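Local coordinates for AtRbcX1 (Arabidopsis thaliana, PDB 4GR2), which acts as a homodimeric chloroplast chaperone in the assembly of Rubisco and interacts with its large subunit, RbcL, at residues 60-65 with 78-83. The protein carries 2 engineered substitutions. Sequence-based numbering, arbitrary orientation.
Sequences KFLATL and RILEVR. Engineered in segment 60-65: Leu62 (natural residue Cys).
Leu62, an engineered residue that is cysteine in the natural sequence, sends its two methyls to different partners on segment 78-83. CD1 lies 3.6 Å from Leu80 CD2, the two leucine side chains sliding past each other in opposite directions, while CD2 rests 3.9 Å from Ile79 CG2, where the side chains cross obliquely. The same CD1 meets Arg83 tip to tip, 3.7 Å from NH1 and above one face of the guanidinium, displaced from its centre toward the rim. One turn further along, chi1 of Leu65 (-178°) sets CG anti to the backbone N and chi2 (64°, to CD1) leaves CD2 anti to CA, 3.9 Å from Ile79 CD1, those side chains crossing at about a right angle. Ile79 thus divides its branches, CG2 to Leu62 and CD1 to Leu65, which sit three residues apart on one side of their helix.

The backbones stay well separated. The segment axes come no nearer than 11.6 Å at 146°, roughly antiparallel, and the closest CA pair, Leu62 and Leu80, is 8.4 Å apart; the two helices, 58-68 and 70-90, form a helical hairpin joined by a short connection. Further out, Phe49 of helix 40-52 packs on Leu65, while Leu111 of the second subunit packs on Leu62 and its Asn108 on Leu80, so this side of the hairpin forms part of the dimer interface.

Arg83 is positioned by polar partners beyond the two segments: NH1 forms a salt bridge with Asp59 OD1 and a hydrogen bond with Thr24 OG1, and NH2 makes hydrogen bonds to Ser107 OG and Asn108 OD1 of the second subunit. With NH1 and NH2 so gripped, one guanidinium face meets the Leu62 methyl; the contact is essentially apolar, and Asp59 probably compensates part of the buried charge.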
ATOM      1  N   LYS B  60      15.102   4.638  -6.566  1.00 49.48           N
ATOM      2  CA  LYS B  60      15.637   5.042  -7.866  1.00 49.26           C
ATOM      3  C   LYS B  60      15.636   6.558  -7.932  1.00 48.54           C
ATOM      4  O   LYS B  60      16.598   7.155  -8.400  1.00 48.07           O
ATOM      5  CB  LYS B  60      14.832   4.444  -9.032  1.00 47.06           C
ATOM      6  N   PHE B  61      14.563   7.176  -7.442  1.00 45.51           N
ATOM      7  CA  PHE B  61      14.481   8.639  -7.352  1.00 46.87           C
ATOM      8  C   PHE B  61      15.621   9.225  -6.489  1.00 50.92           C
ATOM      9  O   PHE B  61      16.224  10.244  -6.845  1.00 39.15           O
ATOM     10  CB  PHE B  61      13.127   9.044  -6.770  1.00 47.27           C
ATOM     11  CG  PHE B  61      13.008  10.516  -6.415  1.00 45.42           C
ATOM     12  CD1 PHE B  61      12.555  11.433  -7.354  1.00 46.57           C
ATOM     13  CD2 PHE B  61      13.301  10.969  -5.121  1.00 48.86           C
ATOM     14  CE1 PHE B  61      12.419  12.773  -7.029  1.00 49.49           C
ATOM     15  CE2 PHE B  61      13.170  12.316  -4.782  1.00 42.38           C
ATOM     16  CZ  PHE B  61      12.728  13.221  -5.740  1.00 37.72           C
ATOM     17  N   LEU B  62      15.904   8.590  -5.355  1.00 46.11           N
ATOM     18  CA  LEU B  62      16.954   9.093  -4.468  1.00 48.26           C
ATOM     19  C   LEU B  62      18.340   8.877  -5.064  1.00 51.42           C
ATOM     20  O   LEU B  62      19.212   9.749  -4.953  1.00 48.62           O
ATOM     21  CB  LEU B  62      16.867   8.442  -3.080  1.00 43.91           C
ATOM     22  CG  LEU B  62      15.665   8.906  -2.241  1.00 47.04           C
ATOM     23  CD1 LEU B  62      15.535   8.053  -1.000  1.00 45.17           C
ATOM     24  CD2 LEU B  62      15.826  10.392  -1.889  1.00 49.89           C
ATOM     25  N   ALA B  63      18.549   7.713  -5.678  1.00 44.96           N
ATOM     26  CA  ALA B  63      19.827   7.414  -6.323  1.00 50.34           C
ATOM     27  C   ALA B  63      20.120   8.433  -7.419  1.00 49.09           C
ATOM     28  O   ALA B  63      21.264   8.875  -7.603  1.00 52.64           O
ATOM     29  CB  ALA B  63      19.813   6.018  -6.897  1.00 51.84           C
ATOM     30  N   THR B  64      19.073   8.817  -8.130  1.00 48.58           N
ATOM     31  CA  THR B  64      19.185   9.804  -9.191  1.00 49.78           C
ATOM     32  C   THR B  64      19.432  11.186  -8.611  1.00 52.62           C
ATOM     33  O   THR B  64      20.228  11.979  -9.146  1.00 47.23           O
ATOM     34  CB  THR B  64      17.908   9.820 -10.043  1.00 49.12           C
ATOM     35  OG1 THR B  64      17.778   8.553 -10.692  1.00 49.70           O
ATOM     36  CG2 THR B  64      17.952  10.930 -11.092  1.00 47.62           C
ATOM     37  N   LEU B  65      18.746  11.478  -7.516  1.00 45.14           N
ATOM     38  CA  LEU B  65      18.884  12.776  -6.867  1.00 47.46           C
ATOM     39  C   LEU B  65      20.293  13.003  -6.323  1.00 48.77           C
ATOM     40  O   LEU B  65      20.814  14.112  -6.345  1.00 43.13           O
ATOM     41  CB  LEU B  65      17.879  12.911  -5.731  1.00 47.97           C
ATOM     42  CG  LEU B  65      17.895  14.252  -4.996  1.00 48.48           C
ATOM     43  CD1 LEU B  65      17.486  15.399  -5.926  1.00 47.17           C
ATOM     44  CD2 LEU B  65      17.015  14.187  -3.733  1.00 52.25           C
ATOM     45  N   ARG B  78      19.461  14.215   3.445  1.00 43.14           N
ATOM     46  CA  ARG B  78      18.472  14.793   4.339  1.00 46.34           C
ATOM     47  C   ARG B  78      17.163  13.971   4.299  1.00 55.24           C
ATOM     48  O   ARG B  78      16.579  13.626   5.343  1.00 49.21           O
ATOM     49  CB  ARG B  78      18.196  16.227   3.905  1.00 47.75           C
ATOM     50  CG  ARG B  78      17.076  16.915   4.677  1.00 56.69           C
ATOM     51  CD  ARG B  78      17.474  17.147   6.142  1.00 60.75           C
ATOM     52  NE  ARG B  78      16.341  17.564   6.974  1.00 57.40           N
ATOM     53  CZ  ARG B  78      16.248  17.341   8.285  1.00 62.82           C
ATOM     54  NH1 ARG B  78      17.220  16.698   8.932  1.00 64.14           N
ATOM     55  NH2 ARG B  78      15.175  17.754   8.949  1.00 61.42           N
ATOM     56  N   ILE B  79      16.716  13.662   3.084  1.00 50.04           N
ATOM     57  CA  ILE B  79      15.499  12.886   2.880  1.00 45.73           C
ATOM     58  C   ILE B  79      15.703  11.501   3.457  1.00 48.85           C
ATOM     59  O   ILE B  79      14.808  10.961   4.080  1.00 47.41           O
ATOM     60  CB  ILE B  79      15.091  12.853   1.378  1.00 48.53           C
ATOM     61  CG1 ILE B  79      14.799  14.287   0.910  1.00 46.40           C
ATOM     62  CG2 ILE B  79      13.866  11.909   1.143  1.00 41.04           C
ATOM     63  CD1 ILE B  79      14.695  14.492  -0.600  1.00 49.66           C
ATOM     64  N   LEU B  80      16.894  10.935   3.294  1.00 43.59           N
ATOM     65  CA  LEU B  80      17.160   9.619   3.879  1.00 51.10           C
ATOM     66  C   LEU B  80      17.022   9.642   5.411  1.00 57.93           C
ATOM     67  O   LEU B  80      16.496   8.700   6.023  1.00 54.77           O
ATOM     68  CB  LEU B  80      18.552   9.120   3.496  1.00 52.53           C
ATOM     69  CG  LEU B  80      18.686   8.650   2.050  1.00 59.81           C
ATOM     70  CD1 LEU B  80      20.131   8.257   1.711  1.00 57.71           C
ATOM     71  CD2 LEU B  80      17.732   7.504   1.806  1.00 51.10           C
ATOM     72  N   GLU B  81      17.503  10.724   6.018  1.00 52.28           N
ATOM     73  CA  GLU B  81      17.447  10.876   7.472  1.00 57.72           C
ATOM     74  C   GLU B  81      16.008  11.124   7.923  1.00 53.94           C
ATOM     75  O   GLU B  81      15.513  10.437   8.810  1.00 50.54           O
ATOM     76  CB  GLU B  81      18.366  12.007   7.939  1.00 52.69           C
ATOM     77  N   VAL B  82      15.343  12.093   7.297  1.00 51.54           N
ATOM     78  CA  VAL B  82      13.939  12.389   7.586  1.00 53.91           C
ATOM     79  C   VAL B  82      12.954  11.210   7.356  1.00 53.52           C
ATOM     80  O   VAL B  82      11.992  11.045   8.118  1.00 46.47           O
ATOM     81  CB  VAL B  82      13.462  13.619   6.793  1.00 51.24           C
ATOM     82  CG1 VAL B  82      11.929  13.752   6.837  1.00 48.80           C
ATOM     83  CG2 VAL B  82      14.142  14.860   7.319  1.00 50.05           C
ATOM     84  N   ARG B  83      13.173  10.395   6.322  1.00 53.51           N
ATOM     85  CA  ARG B  83      12.258   9.273   6.103  1.00 56.25           C
ATOM     86  C   ARG B  83      12.510   8.203   7.164  1.00 55.19           C
ATOM     87  O   ARG B  83      11.604   7.444   7.508  1.00 47.29           O
ATOM     88  CB  ARG B  83      12.310   8.708   4.663  1.00 56.24           C
ATOM     89  CG  ARG B  83      13.109   7.435   4.497  1.00 58.63           C
ATOM     90  CD  ARG B  83      13.373   7.069   3.051  1.00 50.69           C
ATOM     91  NE  ARG B  83      14.577   6.235   2.933  1.00 51.02           N
ATOM     92  CZ  ARG B  83      14.805   5.403   1.923  1.00 54.45           C
ATOM     93  NH1 ARG B  83      13.908   5.294   0.944  1.00 43.47           N
ATOM     94  NH2 ARG B  83      15.915   4.676   1.886  1.00 45.36           N
TER